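Local structure of autophagy protein 5 (Saccharomyces cerevisiae, 2DYO) at residues W177-T182 with Q186-I191. The protein takes part in autophagic vesicle formation and cytoplasm-to-vacuole transport, and is required for mitophagy and for selective autophagic degradation of the nucleus. Residues are numbered along the deposited sequence; the frame is centred on the assembly and turned at random.
Sequences WGSVIT and QDFIEI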
# COMPACT_ATOMS: atom_id res chain seq x y z
N TRP A 177 -15.11 -0.08 -3.23
CA TRP A 177 -14.39 -0.06 -1.95
C TRP A 177 -14.60 -1.38 -1.22
O TRP A 177 -13.67 -1.92 -0.62
CB TRP A 177 -14.89 1.07 -1.06
CG TRP A 177 -14.34 0.99 0.35
CD1 TRP A 177 -15.04 0.74 1.50
CD2 TRP A 177 -12.97 1.13 0.74
NE1 TRP A 177 -14.19 0.71 2.58
CE2 TRP A 177 -12.92 0.95 2.14
CE3 TRP A 177 -11.79 1.40 0.04
CZ2 TRP A 177 -11.72 1.03 2.86
CZ3 TRP A 177 -10.59 1.48 0.76
CH2 TRP A 177 -10.57 1.29 2.15
N GLY A 178 -15.82 -1.89 -1.28
CA GLY A 178 -16.15 -3.13 -0.61
C GLY A 178 -15.26 -4.29 -0.99
O GLY A 178 -14.90 -5.10 -0.14
N SER A 179 -14.90 -4.37 -2.27
CA SER A 179 -14.05 -5.45 -2.76
C SER A 179 -12.69 -5.44 -2.07
O SER A 179 -12.05 -6.48 -1.95
CB SER A 179 -13.84 -5.33 -4.27
OG SER A 179 -13.09 -4.17 -4.58
N VAL A 180 -12.24 -4.27 -1.63
CA VAL A 180 -10.95 -4.16 -0.94
C VAL A 180 -10.99 -4.86 0.42
O VAL A 180 -10.00 -5.46 0.85
CB VAL A 180 -10.56 -2.69 -0.71
CG1 VAL A 180 -9.22 -2.62 0.03
CG2 VAL A 180 -10.47 -1.95 -2.05
N ILE A 181 -12.13 -4.78 1.09
CA ILE A 181 -12.30 -5.40 2.40
C ILE A 181 -12.55 -6.89 2.27
O ILE A 181 -11.94 -7.70 2.97
CB ILE A 181 -13.48 -4.78 3.18
CG1 ILE A 181 -13.34 -3.25 3.24
CG2 ILE A 181 -13.54 -5.37 4.58
CD1 ILE A 181 -12.13 -2.77 4.02
N THR A 182 -13.46 -7.26 1.36
CA THR A 182 -13.80 -8.66 1.15
C THR A 182 -12.78 -9.41 0.30
O THR A 182 -12.75 -10.64 0.30
CB THR A 182 -15.17 -8.80 0.46
OG1 THR A 182 -15.15 -8.08 -0.78
CG2 THR A 182 -16.28 -8.26 1.34
N GLN A 186 -12.79 -10.14 -8.57
CA GLN A 186 -13.67 -9.89 -9.71
C GLN A 186 -14.32 -8.52 -9.67
O GLN A 186 -14.34 -7.80 -10.67
CB GLN A 186 -14.76 -10.97 -9.80
CG GLN A 186 -14.24 -12.37 -10.09
CD GLN A 186 -13.31 -12.90 -9.02
OE1 GLN A 186 -13.60 -12.82 -7.82
NE2 GLN A 186 -12.17 -13.46 -9.44
N ASP A 187 -14.87 -8.14 -8.52
CA ASP A 187 -15.51 -6.83 -8.42
C ASP A 187 -14.48 -5.72 -8.59
O ASP A 187 -14.74 -4.74 -9.28
CB ASP A 187 -16.20 -6.68 -7.07
CG ASP A 187 -17.46 -7.53 -6.95
OD1 ASP A 187 -18.10 -7.48 -5.89
OD2 ASP A 187 -17.79 -8.25 -7.92
N PHE A 188 -13.32 -5.87 -7.96
CA PHE A 188 -12.29 -4.83 -8.07
C PHE A 188 -11.87 -4.61 -9.52
O PHE A 188 -11.82 -3.48 -10.00
CB PHE A 188 -11.07 -5.19 -7.22
CG PHE A 188 -10.01 -4.12 -7.22
CD1 PHE A 188 -9.09 -4.03 -8.25
CD2 PHE A 188 -10.01 -3.14 -6.23
CE1 PHE A 188 -8.17 -2.99 -8.31
CE2 PHE A 188 -9.09 -2.09 -6.27
CZ PHE A 188 -8.17 -2.01 -7.31
N ILE A 189 -11.56 -5.70 -10.22
CA ILE A 189 -11.16 -5.62 -11.62
C ILE A 189 -12.27 -5.00 -12.47
O ILE A 189 -12.01 -4.18 -13.35
CB ILE A 189 -10.83 -7.02 -12.18
CG1 ILE A 189 -9.51 -7.52 -11.59
CG2 ILE A 189 -10.80 -6.97 -13.71
CD1 ILE A 189 -8.30 -6.68 -11.97
N GLU A 190 -13.50 -5.38 -12.18
CA GLU A 190 -14.65 -4.88 -12.92
C GLU A 190 -14.77 -3.37 -12.85
O GLU A 190 -14.85 -2.70 -13.89
CB GLU A 190 -15.94 -5.51 -12.38
CG GLU A 190 -17.17 -5.17 -13.21
CD GLU A 190 -18.43 -5.81 -12.66
OE1 GLU A 190 -19.06 -5.22 -11.75
OE2 GLU A 190 -18.78 -6.92 -13.12
N ILE A 191 -14.78 -2.82 -11.64
CA ILE A 191 -14.93 -1.38 -11.49
C ILE A 191 -13.69 -0.58 -11.89
O ILE A 191 -13.81 0.45 -12.56
CB ILE A 191 -15.34 -1.01 -10.05
CG1 ILE A 191 -16.60 -1.77 -9.66
CG2 ILE A 191 -15.61 0.48 -9.95
CD1 ILE A 191 -17.78 -1.51 -10.57
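Ser179 meets Asp187 and Phe188 between the two arms of a helical hairpin, close to the short turn that links them, a worked example consistent with a small side chain at the crossing allowing a close approach. The axes of the two short segments run roughly antiparallel, with 152° between their directions, and approach to 8.4 Å; Ser179 and Phe188 form the nearest pair, with their CA atoms 5.6 Å apart. The serine CB rests 3.8 Å from the backbone N of Phe188 and 3.9 Å from CB of Asp187, whose side chain starts out toward the first helix. One bond further, Ser179 OG comes 3.5 Å from CB of Phe188 and 3.6 Å from CD2, lying in the ring plane at its edge. This is packing, since no hydrogen bond crosses between the segments. With chi1 at 67°, OG turns back to bond the carbonyl O of Phe176, which gives the hydroxyl of this buried residue an acceptor within its own helix. Phe188 CG stands opposite its backbone N (chi1 -176°), which carries the ring along the serine and brings its CD2 edge 4.4 Å from CG2 of Val180. Beyond the pair, this ring meets those of Phe176 and Trp12, the last residue of helix 4-12, while Val180 packs on Trp147 of helix 142-159. The contact thereby joins helices 170-182 and 185-195 within the alpha-helical bundle region of ATG5.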